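Local coordinates for flavin reductase domain protein, FMN-binding (Shewanella baltica, PDB 3HMZ) that binds flavin mononucleotide and probably acts as an NAD(P)-linked oxidoreductase of the flavoredoxin family, at residues R24-G29 / I82-V87; D42-A47 / V113-M118; C129-A134 / G167-D172; R179-H182 / Q188-A191. All coordinates share one frame; numbering follows the deposited sequence.

Contact 1 (R24-G29 / I82-V87); sequences RLLNHG and IQVPTV
The backbones of Leu25 and Val84 come no nearer than 7.9 Å between their CA atoms, so the loop 24-29, which ends in a type I beta turn from Leu26 to Gly29, meets residues 82-84 through side chains and one backbone carbonyl. Val84 is the centre of the contact. Its CG2 methyl, set beside the backbone N and anti to the carbonyl carbon (CG1 takes the place anti to N, chi1 -178°), lies 3.9 Å from Leu26 CD2, the two branches lying alongside and pointing opposite ways. The same methyl covers the carbonyl oxygen of the loop, with Val84 CG2 3.7 Å from Leu25 O; this buried oxygen has no polar partner in the model. Leu26 CD2 also reaches back along the strand to Ile82 CG2, at 4.2 Å, and thus bridges two residues whose side chains both point toward the loop. The turn itself is closed by Gly29 N bonding to Leu26 O at 3.0 Å. Strand 32-38 packs on Leu26 and Ile82 through Val32, while Leu25 rests on Ala131 and Leu133 of strand 131-138. Within the turn, Asn27 and His28 hydrogen-bond to the second subunit, which places the loop between the barrel-like sheet and the dimer interface.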
loop_
_atom_site.group_PDB
_atom_site.type_symbol
_atom_site.label_atom_id
_atom_site.label_comp_id
_atom_site.label_asym_id
_atom_site.label_seq_id
_atom_site.Cartn_x
_atom_site.Cartn_y
_atom_site.Cartn_z
ATOM N N ARG A 24 -8.739 7.437 3.026
ATOM C CA ARG A 24 -7.792 7.637 4.137
ATOM C C ARG A 24 -7.625 6.396 5.020
ATOM O O ARG A 24 -6.614 6.225 5.682
ATOM C CB ARG A 24 -8.193 8.817 4.987
ATOM C CG ARG A 24 -8.105 10.119 4.215
ATOM C CD ARG A 24 -8.398 11.246 5.087
ATOM N NE ARG A 24 -8.414 12.515 4.360
ATOM C CZ ARG A 24 -8.689 13.674 4.936
ATOM N NH1 ARG A 24 -9.029 13.730 6.213
ATOM N NH2 ARG A 24 -8.681 14.782 4.203
ATOM N N LEU A 25 -8.628 5.514 4.987
ATOM C CA LEU A 25 -8.584 4.286 5.750
ATOM C C LEU A 25 -7.437 3.372 5.268
ATOM O O LEU A 25 -6.998 2.488 6.008
ATOM C CB LEU A 25 -9.931 3.546 5.664
ATOM C CG LEU A 25 -11.108 4.333 6.261
ATOM C CD1 LEU A 25 -12.464 3.661 5.941
ATOM C CD2 LEU A 25 -10.956 4.561 7.778
ATOM N N LEU A 26 -7.016 3.523 4.002
ATOM C CA LEU A 26 -5.985 2.686 3.422
ATOM C C LEU A 26 -4.717 3.443 3.053
ATOM O O LEU A 26 -3.802 2.848 2.504
ATOM C CB LEU A 26 -6.519 1.994 2.163
ATOM C CG LEU A 26 -7.744 1.117 2.347
ATOM C CD1 LEU A 26 -8.189 0.518 1.028
ATOM C CD2 LEU A 26 -7.510 0.018 3.408
ATOM N N ASN A 27 -4.686 4.760 3.282
ATOM C CA ASN A 27 -3.613 5.593 2.723
ATOM C C ASN A 27 -2.217 5.261 3.234
ATOM O O ASN A 27 -1.246 5.362 2.480
ATOM C CB ASN A 27 -3.941 7.071 2.893
ATOM C CG ASN A 27 -3.830 7.851 1.615
ATOM O OD1 ASN A 27 -4.035 7.321 0.542
ATOM N ND2 ASN A 27 -3.586 9.139 1.738
ATOM N N HIS A 28 -2.159 4.810 4.489
ATOM C CA HIS A 28 -0.923 4.414 5.127
ATOM C C HIS A 28 -0.449 2.990 4.737
ATOM O O HIS A 28 0.559 2.508 5.252
ATOM C CB HIS A 28 -1.018 4.577 6.634
ATOM C CG HIS A 28 -2.053 3.722 7.272
ATOM N ND1 HIS A 28 -3.391 3.776 6.927
ATOM C CD2 HIS A 28 -1.957 2.857 8.300
ATOM C CE1 HIS A 28 -4.061 2.922 7.683
ATOM N NE2 HIS A 28 -3.211 2.342 8.521
ATOM N N GLY A 29 -1.176 2.336 3.814
ATOM C CA GLY A 29 -0.805 1.059 3.257
ATOM C C GLY A 29 -0.871 -0.162 4.182
ATOM O O GLY A 29 -0.020 -1.050 4.102
ATOM N N ILE A 82 -13.244 -4.961 2.283
ATOM C CA ILE A 82 -11.827 -4.737 2.656
ATOM C C ILE A 82 -11.881 -4.146 4.054
ATOM O O ILE A 82 -12.604 -3.188 4.317
ATOM C CB ILE A 82 -11.121 -3.764 1.708
ATOM C CG1 ILE A 82 -11.014 -4.381 0.299
ATOM C CG2 ILE A 82 -9.736 -3.352 2.231
ATOM C CD1 ILE A 82 -10.189 -5.665 0.237
ATOM N N GLN A 83 -11.142 -4.746 4.971
ATOM C CA GLN A 83 -11.126 -4.273 6.344
ATOM C C GLN A 83 -9.716 -4.289 6.900
ATOM O O GLN A 83 -8.882 -5.075 6.486
ATOM C CB GLN A 83 -12.110 -5.063 7.229
ATOM C CG GLN A 83 -11.978 -6.588 7.174
ATOM C CD GLN A 83 -13.157 -7.245 6.547
ATOM O OE1 GLN A 83 -14.238 -7.232 7.163
ATOM N NE2 GLN A 83 -12.971 -7.844 5.363
ATOM N N VAL A 84 -9.474 -3.375 7.828
ATOM C CA VAL A 84 -8.157 -3.126 8.393
ATOM C C VAL A 84 -8.022 -3.832 9.727
ATOM O O VAL A 84 -8.634 -3.397 10.712
ATOM C CB VAL A 84 -7.923 -1.599 8.543
ATOM C CG1 VAL A 84 -6.536 -1.336 9.073
ATOM C CG2 VAL A 84 -8.097 -0.852 7.174
ATOM N N PRO A 85 -7.222 -4.900 9.792
ATOM C CA PRO A 85 -7.039 -5.595 11.054
ATOM C C PRO A 85 -6.120 -4.797 11.999
ATOM O O PRO A 85 -5.439 -3.843 11.593
ATOM C CB PRO A 85 -6.423 -6.933 10.630
ATOM C CG PRO A 85 -5.648 -6.585 9.442
ATOM C CD PRO A 85 -6.532 -5.601 8.712
ATOM N N THR A 86 -6.150 -5.223 13.248
ATOM C CA THR A 86 -5.377 -4.622 14.316
ATOM C C THR A 86 -4.249 -5.549 14.751
ATOM O O THR A 86 -4.254 -6.740 14.450
ATOM C CB THR A 86 -6.253 -4.386 15.535
ATOM O OG1 THR A 86 -6.638 -5.662 16.044
ATOM C CG2 THR A 86 -7.440 -3.490 15.210
ATOM N N VAL A 87 -3.320 -4.989 15.520
ATOM C CA VAL A 87 -2.243 -5.776 16.157
ATOM C C VAL A 87 -2.833 -6.918 16.998
ATOM O O VAL A 87 -2.286 -8.009 17.013
ATOM C CB VAL A 87 -1.310 -4.877 16.974
ATOM C CG1 VAL A 87 -0.471 -5.710 17.974
ATOM C CG2 VAL A 87 -0.438 -4.066 16.036
#

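Contact 2 (D42-A47 / V113-M118); sequences DNVMAA and VELFEM. With FMN (flavin mononucleotide), chain B.
The FMN-binding site of this flavin reductase-like domain lies along strand 41-55, where Asn43 and Met45 turn to the cofactor, Asp42 and Val44 face segment 113-118, and Ala46 and Ala47 also touch FMN. Asn43 grips the phosphate: its ND2 donates to FMN O1P at 2.8 Å in a nearly straight bond (173°), CG standing anti to the backbone N. With alanine in place of Asn43, that phosphate oxygen would probably lose its amide donor and this end of FMN part of its hold. Ala46 serves the ribityl chain, its carbonyl O accepting from FMN O2' at 2.8 Å while its N gives the same hydroxyl a weak bond. Selenomethionine Met45, bent at chi3, brings CE to 3.3 Å from FMN C2. On the other side of the strand, Val44 CG2 is shared by two residues, Val113 CG1 at 3.9 Å and Leu115 CD2, with Leu108 of helix 107-111 packing on Val44 and Leu115 as well. The carboxylate of Asp42 forms a salt bridge with Arg37, which also pairs with Glu117 and so probably eases the repulsion between the two acids. The CD1 methyl of Leu115 stops 3.6 Å from Asp42 CB.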
loop_
_atom_site.group_PDB
_atom_site.type_symbol
_atom_site.label_atom_id
_atom_site.label_comp_id
_atom_site.label_asym_id
_atom_site.label_seq_id
_atom_site.Cartn_x
_atom_site.Cartn_y
_atom_site.Cartn_z
ATOM N N ASP A 42 -19.322 -17.815 3.502
ATOM C CA ASP A 42 -18.417 -16.684 3.743
ATOM C C ASP A 42 -16.970 -17.130 3.759
ATOM O O ASP A 42 -16.636 -18.263 4.105
ATOM C CB ASP A 42 -18.767 -16.034 5.097
ATOM C CG ASP A 42 -20.109 -15.340 5.084
ATOM O OD1 ASP A 42 -20.430 -14.691 4.088
ATOM O OD2 ASP A 42 -20.837 -15.375 6.094
ATOM N N ASN A 43 -16.093 -16.196 3.412
ATOM C CA ASN A 43 -14.689 -16.438 3.500
ATOM C C ASN A 43 -13.939 -15.144 3.793
ATOM O O ASN A 43 -14.449 -14.056 3.558
ATOM C CB ASN A 43 -14.105 -17.066 2.239
ATOM C CG ASN A 43 -12.812 -17.798 2.496
ATOM O OD1 ASN A 43 -12.492 -18.162 3.631
ATOM N ND2 ASN A 43 -12.057 -18.035 1.423
ATOM N N VAL A 44 -12.758 -15.318 4.360
ATOM C CA VAL A 44 -11.848 -14.225 4.679
ATOM C C VAL A 44 -10.418 -14.711 4.333
ATOM O O VAL A 44 -10.044 -15.821 4.670
ATOM C CB VAL A 44 -11.913 -13.836 6.188
ATOM C CG1 VAL A 44 -10.930 -12.653 6.510
ATOM C CG2 VAL A 44 -13.363 -13.568 6.661
HETATM N N MSE A 45 -9.631 -13.836 3.709
HETATM C CA MSE A 45 -8.199 -14.043 3.503
HETATM C C MSE A 45 -7.443 -12.749 3.822
HETATM O O MSE A 45 -8.060 -11.699 3.990
HETATM C CB MSE A 45 -7.885 -14.464 2.062
HETATM C CG MSE A 45 -8.260 -13.434 0.994
HETATM SE SE MSE A 45 -7.635 -13.888 -0.755
HETATM C CE MSE A 45 -6.206 -12.618 -0.966
ATOM N N ALA A 46 -6.120 -12.860 3.909
ATOM C CA ALA A 46 -5.248 -11.700 4.114
ATOM C C ALA A 46 -4.765 -11.199 2.750
ATOM O O ALA A 46 -4.489 -11.999 1.832
ATOM C CB ALA A 46 -4.064 -12.029 4.993
ATOM N N ALA A 47 -4.690 -9.879 2.602
ATOM C CA ALA A 47 -4.106 -9.250 1.416
ATOM C C ALA A 47 -3.229 -8.063 1.793
ATOM O O ALA A 47 -3.721 -7.076 2.354
ATOM C CB ALA A 47 -5.165 -8.806 0.384
ATOM N N VAL A 113 -12.172 -16.210 13.431
ATOM C CA VAL A 113 -12.834 -15.104 12.778
ATOM C C VAL A 113 -14.301 -15.043 13.168
ATOM O O VAL A 113 -15.053 -15.987 12.895
ATOM C CB VAL A 113 -12.761 -15.244 11.246
ATOM C CG1 VAL A 113 -13.554 -14.122 10.530
ATOM C CG2 VAL A 113 -11.280 -15.259 10.787
ATOM N N GLU A 114 -14.703 -13.925 13.753
ATOM C CA GLU A 114 -16.085 -13.621 14.113
ATOM C C GLU A 114 -16.615 -12.627 13.077
ATOM O O GLU A 114 -16.005 -11.591 12.860
ATOM C CB GLU A 114 -16.198 -13.043 15.519
ATOM C CG GLU A 114 -17.592 -12.610 15.893
ATOM C CD GLU A 114 -17.637 -11.906 17.206
ATOM O OE1 GLU A 114 -16.962 -12.356 18.126
ATOM O OE2 GLU A 114 -18.375 -10.898 17.306
ATOM N N LEU A 115 -17.711 -12.972 12.419
ATOM C CA LEU A 115 -18.305 -12.152 11.386
ATOM C C LEU A 115 -19.589 -11.437 11.866
ATOM O O LEU A 115 -20.305 -11.914 12.761
ATOM C CB LEU A 115 -18.689 -12.988 10.160
ATOM C CG LEU A 115 -17.528 -13.701 9.473
ATOM C CD1 LEU A 115 -18.064 -14.603 8.372
ATOM C CD2 LEU A 115 -16.489 -12.702 8.946
ATOM N N PHE A 116 -19.887 -10.318 11.221
ATOM C CA PHE A 116 -21.129 -9.592 11.415
ATOM C C PHE A 116 -21.595 -9.011 10.105
ATOM O O PHE A 116 -20.868 -9.022 9.115
ATOM C CB PHE A 116 -20.998 -8.513 12.500
ATOM C CG PHE A 116 -20.105 -7.318 12.136
ATOM C CD1 PHE A 116 -18.730 -7.363 12.255
ATOM C CD2 PHE A 116 -20.666 -6.135 11.669
ATOM C CE1 PHE A 116 -17.931 -6.255 11.938
ATOM C CE2 PHE A 116 -19.897 -5.018 11.361
ATOM C CZ PHE A 116 -18.505 -5.083 11.500
ATOM N N GLU A 117 -22.820 -8.513 10.103
ATOM C CA GLU A 117 -23.435 -7.894 8.919
ATOM C C GLU A 117 -23.743 -6.441 9.208
ATOM O O GLU A 117 -24.036 -6.069 10.354
ATOM C CB GLU A 117 -24.681 -8.640 8.515
ATOM C CG GLU A 117 -24.333 -10.038 7.983
ATOM C CD GLU A 117 -25.526 -10.823 7.504
ATOM O OE1 GLU A 117 -26.661 -10.518 7.907
ATOM O OE2 GLU A 117 -25.307 -11.808 6.777
HETATM N N MSE A 118 -23.722 -5.625 8.164
HETATM C CA MSE A 118 -23.861 -4.180 8.362
HETATM C C MSE A 118 -24.481 -3.460 7.216
HETATM O O MSE A 118 -24.146 -3.775 6.103
HETATM C CB MSE A 118 -22.417 -3.586 8.516
HETATM C CG MSE A 118 -22.441 -2.512 9.486
HETATM SE SE MSE A 118 -21.011 -1.473 9.987
HETATM C CE MSE A 118 -19.444 -2.205 9.140
HETATM N N1 FMN B . -2.853 -13.474 -1.411
HETATM C C2 FMN B . -3.225 -12.688 -2.476
HETATM O O2 FMN B . -3.779 -13.213 -3.441
HETATM N N3 FMN B . -2.994 -11.326 -2.420
HETATM C C4 FMN B . -2.377 -10.719 -1.370
HETATM O O4 FMN B . -2.183 -9.475 -1.416
HETATM C C4A FMN B . -1.984 -11.538 -0.299
HETATM N N5 FMN B . -1.368 -10.999 0.816
HETATM C C5A FMN B . -1.148 -11.739 1.968
HETATM C C6 FMN B . -0.692 -11.131 3.148
HETATM C C7 FMN B . -0.449 -11.876 4.297
HETATM C C7M FMN B . 0.019 -11.210 5.554
HETATM C C8 FMN B . -0.663 -13.257 4.269
HETATM C C8M FMN B . -0.405 -14.114 5.492
HETATM C C9 FMN B . -1.124 -13.841 3.098
HETATM C C9A FMN B . -1.378 -13.131 1.933
HETATM N N10 FMN B . -1.857 -13.703 0.758
HETATM C C10 FMN B . -2.224 -12.913 -0.319
HETATM C "C1'" FMN B . -2.234 -15.158 0.683
HETATM C "C2'" FMN B . -3.717 -15.465 0.933
HETATM O "O2'" FMN B . -4.239 -14.733 2.054
HETATM C "C3'" FMN B . -3.798 -16.969 1.165
HETATM O "O3'" FMN B . -3.441 -17.639 -0.042
HETATM C "C4'" FMN B . -5.140 -17.442 1.758
HETATM O "O4'" FMN B . -4.905 -18.722 2.336
HETATM C "C5'" FMN B . -6.270 -17.535 0.752
HETATM O "O5'" FMN B . -7.410 -18.054 1.440
HETATM P P FMN B . -8.671 -18.593 0.616
HETATM O O1P FMN B . -9.533 -19.227 1.693
HETATM O O2P FMN B . -9.335 -17.460 -0.115
HETATM O O3P FMN B . -8.174 -19.605 -0.383
#

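Contact 3 (C129-A134 / G167-D172)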
loop_
_atom_site.group_PDB
_atom_site.type_symbol
_atom_site.label_atom_id
_atom_site.label_comp_id
_atom_site.label_asym_id
_atom_site.label_seq_id
_atom_site.Cartn_x
_atom_site.Cartn_y
_atom_site.Cartn_z
ATOM N N CYS A 129 -11.895 -5.427 13.679
ATOM C CA CYS A 129 -11.059 -4.594 12.815
ATOM C C CYS A 129 -11.297 -3.125 13.181
ATOM O O CYS A 129 -12.229 -2.793 13.936
ATOM C CB CYS A 129 -11.425 -4.823 11.359
ATOM S SG CYS A 129 -11.065 -6.522 10.828
ATOM N N SER A 130 -10.422 -2.266 12.679
ATOM C CA SER A 130 -10.556 -0.834 12.908
ATOM C C SER A 130 -11.436 -0.125 11.877
ATOM O O SER A 130 -11.943 0.948 12.163
ATOM C CB SER A 130 -9.197 -0.163 12.991
ATOM O OG SER A 130 -8.488 -0.365 11.804
ATOM N N ALA A 131 -11.539 -0.690 10.675
ATOM C CA ALA A 131 -12.248 -0.032 9.588
ATOM C C ALA A 131 -12.662 -1.052 8.561
ATOM O O ALA A 131 -12.007 -2.102 8.425
ATOM C CB ALA A 131 -11.310 1.033 8.931
ATOM N N TRP A 132 -13.758 -0.742 7.850
ATOM C CA TRP A 132 -14.342 -1.610 6.847
ATOM C C TRP A 132 -14.798 -0.781 5.650
ATOM O O TRP A 132 -15.353 0.307 5.832
ATOM C CB TRP A 132 -15.563 -2.335 7.391
ATOM C CG TRP A 132 -15.358 -3.096 8.674
ATOM C CD1 TRP A 132 -15.141 -4.436 8.797
ATOM C CD2 TRP A 132 -15.396 -2.568 10.005
ATOM N NE1 TRP A 132 -14.997 -4.775 10.123
ATOM C CE2 TRP A 132 -15.140 -3.642 10.884
ATOM C CE3 TRP A 132 -15.567 -1.295 10.532
ATOM C CZ2 TRP A 132 -15.105 -3.474 12.245
ATOM C CZ3 TRP A 132 -15.537 -1.123 11.871
ATOM C CH2 TRP A 132 -15.302 -2.211 12.722
ATOM N N LEU A 133 -14.575 -1.319 4.451
ATOM C CA LEU A 133 -14.966 -0.712 3.204
ATOM C C LEU A 133 -15.749 -1.753 2.386
ATOM O O LEU A 133 -15.193 -2.807 2.030
ATOM C CB LEU A 133 -13.739 -0.236 2.429
ATOM C CG LEU A 133 -12.805 0.787 3.115
ATOM C CD1 LEU A 133 -11.741 0.155 4.021
ATOM C CD2 LEU A 133 -12.103 1.673 2.050
ATOM N N ALA A 134 -17.026 -1.469 2.108
ATOM C CA ALA A 134 -17.870 -2.324 1.248
ATOM C C ALA A 134 -17.541 -1.979 -0.212
ATOM O O ALA A 134 -17.546 -0.809 -0.583
ATOM C CB ALA A 134 -19.301 -2.096 1.541
ATOM N N GLY A 167 -12.466 11.809 9.810
ATOM C CA GLY A 167 -11.544 11.731 8.696
ATOM C C GLY A 167 -10.080 11.501 8.969
ATOM O O GLY A 167 -9.291 11.629 8.046
ATOM N N HIS A 168 -9.700 11.211 10.208
ATOM C CA HIS A 168 -8.299 10.980 10.556
ATOM C C HIS A 168 -8.101 9.803 11.493
ATOM O O HIS A 168 -8.932 9.510 12.344
ATOM C CB HIS A 168 -7.690 12.215 11.224
ATOM C CG HIS A 168 -7.734 13.437 10.357
ATOM N ND1 HIS A 168 -6.728 13.756 9.478
ATOM C CD2 HIS A 168 -8.712 14.353 10.162
ATOM C CE1 HIS A 168 -7.066 14.852 8.808
ATOM N NE2 HIS A 168 -8.272 15.234 9.204
ATOM N N TRP A 169 -6.966 9.152 11.314
ATOM C CA TRP A 169 -6.519 8.127 12.215
ATOM C C TRP A 169 -6.014 8.788 13.480
ATOM O O TRP A 169 -5.507 9.930 13.437
ATOM C CB TRP A 169 -5.393 7.282 11.603
ATOM C CG TRP A 169 -5.850 6.365 10.533
ATOM C CD1 TRP A 169 -5.752 6.560 9.214
ATOM C CD2 TRP A 169 -6.504 5.097 10.711
ATOM N NE1 TRP A 169 -6.246 5.475 8.519
ATOM C CE2 TRP A 169 -6.755 4.574 9.420
ATOM C CE3 TRP A 169 -6.917 4.370 11.824
ATOM C CZ2 TRP A 169 -7.349 3.339 9.218
ATOM C CZ3 TRP A 169 -7.539 3.134 11.617
ATOM C CH2 TRP A 169 -7.723 2.633 10.321
ATOM N N HIS A 170 -6.124 8.054 14.583
ATOM C CA HIS A 170 -5.684 8.522 15.903
ATOM C C HIS A 170 -4.929 7.409 16.606
ATOM O O HIS A 170 -5.165 7.124 17.754
ATOM C CB HIS A 170 -6.892 9.014 16.692
ATOM C CG HIS A 170 -7.484 10.267 16.144
ATOM N ND1 HIS A 170 -6.895 11.493 16.352
ATOM C CD2 HIS A 170 -8.568 10.489 15.373
ATOM C CE1 HIS A 170 -7.604 12.419 15.734
ATOM N NE2 HIS A 170 -8.607 11.830 15.113
ATOM N N PHE A 171 -3.988 6.782 15.882
ATOM C CA PHE A 171 -3.226 5.661 16.485
ATOM C C PHE A 171 -2.462 6.063 17.756
ATOM O O PHE A 171 -2.315 5.242 18.694
ATOM C CB PHE A 171 -2.252 5.061 15.469
ATOM C CG PHE A 171 -2.903 4.408 14.325
ATOM C CD1 PHE A 171 -3.658 3.244 14.507
ATOM C CD2 PHE A 171 -2.710 4.870 13.022
ATOM C CE1 PHE A 171 -4.220 2.609 13.405
ATOM C CE2 PHE A 171 -3.267 4.229 11.959
ATOM C CZ PHE A 171 -4.017 3.098 12.141
ATOM N N ASP A 172 -2.014 7.329 17.770
ATOM C CA ASP A 172 -1.231 7.814 18.900
ATOM C C ASP A 172 -2.017 7.817 20.207
ATOM O O ASP A 172 -1.420 7.562 21.259
ATOM C CB ASP A 172 -0.581 9.184 18.620
ATOM C CG ASP A 172 -1.599 10.294 18.374
ATOM O OD1 ASP A 172 -2.674 10.027 17.799
ATOM O OD2 ASP A 172 -1.304 11.450 18.721
#
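Ser130 OG is hydrogen-bonded to Val84 O of strand 79-84 and also meets the rim of the Trp169 indole. The hydroxyl lies 3.4 Å from Trp169 CH2, at the ring edge and near its plane, so it faces C-H groups and not the pi cloud. Its position between the backbone N and the carbonyl carbon (chi1 59°) brings OG to this edge, and Ser130 CB joins it in the ring plane, 3.9 Å from Trp169 CZ3. Ala131 CB adds an oblique apolar touch at 4.2 Å from Trp169 CH2. Phe171 CZ lies over one face of the indole, 3.2 Å above the plane and offset toward the rim. At the other end of the indole, NE1 is hydrogen-bonded to Arg24 O, and His28 and Phe164 meet the ring edge-to-face. Replacing Trp169 by an alanine would probably open a gap beside Ser130 and Ala131 and leave Arg24 O without its indole donor. The contact therefore joins the start of strand 131-138 to strand 168-169 through one ring held at its NE1 end by a hydrogen bond and at its benzo edge by close contact, an arrangement that probably limits how far the indole can turn.

Contact 4 (R179-H182 / Q188-A191)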
loop_
_atom_site.group_PDB
_atom_site.type_symbol
_atom_site.label_atom_id
_atom_site.label_comp_id
_atom_site.label_asym_id
_atom_site.label_seq_id
_atom_site.Cartn_x
_atom_site.Cartn_y
_atom_site.Cartn_z
ATOM N N ARG A 179 -3.435 -0.599 16.569
ATOM C CA ARG A 179 -2.592 -0.206 15.440
ATOM C C ARG A 179 -2.753 -1.183 14.262
ATOM O O ARG A 179 -3.038 -2.385 14.435
ATOM C CB ARG A 179 -1.132 -0.079 15.876
ATOM C CG ARG A 179 -0.889 1.188 16.656
ATOM C CD ARG A 179 0.422 1.283 17.401
ATOM N NE ARG A 179 0.451 2.570 18.098
ATOM C CZ ARG A 179 0.767 3.727 17.517
ATOM N NH1 ARG A 179 1.119 3.761 16.264
ATOM N NH2 ARG A 179 0.741 4.865 18.203
ATOM N N SER A 180 -2.600 -0.657 13.037
ATOM C CA SER A 180 -2.658 -1.487 11.849
ATOM C C SER A 180 -1.367 -2.291 11.681
ATOM O O SER A 180 -0.327 -1.960 12.264
ATOM C CB SER A 180 -2.943 -0.640 10.608
ATOM O OG SER A 180 -2.033 0.462 10.480
ATOM N N LEU A 181 -1.490 -3.365 10.912
ATOM C CA LEU A 181 -0.431 -4.277 10.593
ATOM C C LEU A 181 0.000 -4.113 9.152
ATOM O O LEU A 181 -0.822 -3.940 8.271
ATOM C CB LEU A 181 -0.895 -5.712 10.793
ATOM C CG LEU A 181 -1.128 -6.191 12.221
ATOM C CD1 LEU A 181 -1.902 -7.558 12.220
ATOM C CD2 LEU A 181 0.210 -6.314 12.961
ATOM N N HIS A 182 1.323 -4.214 8.955
ATOM C CA HIS A 182 1.990 -3.963 7.668
ATOM C C HIS A 182 2.948 -5.114 7.430
ATOM O O HIS A 182 3.996 -5.198 8.041
ATOM C CB HIS A 182 2.665 -2.585 7.702
ATOM C CG HIS A 182 1.715 -1.461 8.001
ATOM N ND1 HIS A 182 1.294 -0.572 7.036
ATOM C CD2 HIS A 182 1.022 -1.147 9.124
ATOM C CE1 HIS A 182 0.415 0.264 7.574
ATOM N NE2 HIS A 182 0.207 -0.091 8.829
ATOM N N GLN A 188 6.173 -12.164 9.941
ATOM C CA GLN A 188 6.633 -10.864 10.407
ATOM C C GLN A 188 5.917 -9.678 9.766
ATOM O O GLN A 188 5.832 -9.550 8.547
ATOM C CB GLN A 188 8.137 -10.756 10.241
ATOM C CG GLN A 188 8.782 -9.569 10.996
ATOM C CD GLN A 188 8.898 -8.363 10.129
ATOM O OE1 GLN A 188 9.344 -8.478 8.984
ATOM N NE2 GLN A 188 8.553 -7.183 10.658
ATOM N N PHE A 189 5.437 -8.823 10.651
ATOM C CA PHE A 189 4.730 -7.596 10.352
ATOM C C PHE A 189 5.320 -6.459 11.166
ATOM O O PHE A 189 5.974 -6.665 12.181
ATOM C CB PHE A 189 3.265 -7.681 10.815
ATOM C CG PHE A 189 2.430 -8.783 10.182
ATOM C CD1 PHE A 189 2.565 -10.121 10.594
ATOM C CD2 PHE A 189 1.421 -8.479 9.273
ATOM C CE1 PHE A 189 1.792 -11.130 10.041
ATOM C CE2 PHE A 189 0.602 -9.502 8.727
ATOM C CZ PHE A 189 0.781 -10.812 9.132
ATOM N N TYR A 190 5.097 -5.254 10.691
ATOM C CA TYR A 190 5.317 -4.054 11.486
ATOM C C TYR A 190 3.965 -3.425 11.779
ATOM O O TYR A 190 3.083 -3.371 10.919
ATOM C CB TYR A 190 6.173 -3.024 10.778
ATOM C CG TYR A 190 7.574 -3.428 10.612
ATOM C CD1 TYR A 190 8.463 -3.326 11.651
ATOM C CD2 TYR A 190 8.033 -3.899 9.393
ATOM C CE1 TYR A 190 9.809 -3.741 11.502
ATOM C CE2 TYR A 190 9.347 -4.280 9.212
ATOM C CZ TYR A 190 10.237 -4.201 10.270
ATOM O OH TYR A 190 11.560 -4.570 10.098
ATOM N N ALA A 191 3.803 -2.964 13.010
ATOM C CA ALA A 191 2.669 -2.125 13.371
ATOM C C ALA A 191 2.954 -0.712 12.890
ATOM O O ALA A 191 4.117 -0.295 12.789
ATOM C CB ALA A 191 2.448 -2.130 14.896
#
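Two backbone hydrogen bonds join His182 and Tyr190: Tyr190 N donates to His182 O at 2.9 Å and almost straight (172°), whereas His182 N reaches Tyr190 O at 2.8 Å in a more bent bond (130°). Weaker CA-H...O contacts flank them, from Ala191 CA to Ser180 O at 3.2 Å and from Phe189 CA to His182 O. These residues form the antiparallel beta hairpin of strands 181-185 and 188-197, in which His182 and Tyr190 make a hydrogen-bonded pair and Leu181 and Ala191 a non-hydrogen-bonded one. Through Gln188, Phe189 and Tyr190 the sheet runs on into a strand of the second subunit. Among apolar contacts, Leu181 CB lies 3.9 Å from Phe189 CD2 as the two side chains cross at an angle, and Phe189 goes on to touch the bound FMN and helix 90-96. Polar side-chain contacts gather at the imidazole. With CG beside the backbone N (chi1 -57°), the His182 ring presents its edge to Tyr190 O, and its NE2 shares a hydrogen bond of 2.8 Å with Ser180 OG, which is also bonded to His28. His182 ND1 bonds to His28 O of the second subunit. Over the centre of the Tyr190 ring sits Gln188 NE2, 3.3 Å above its plane.

From the N terminus, the loop 24-29 comes first and contact 1 closes a loop of 52 residues when strand 79-84 arrives. Strand 41-55 lies within that loop but packs against 113-118 beyond it, so contacts 1 and 2 cross. Contact 3 then opens with strand 131-138, the neighbour of strand 79-84 in the main sheet, and closes a separate loop at 167-172; contact 4 follows as a tight hairpin of its own. Contacts 1 and 3 adjoin through Ile82 with Leu133 and Arg24 with Gly167, contacts 1 and 4 through Val87 with Arg179, and contacts 2 and 3 through Phe116 on Trp132. Together they tie the FMN side of the sheet to the dimer interface.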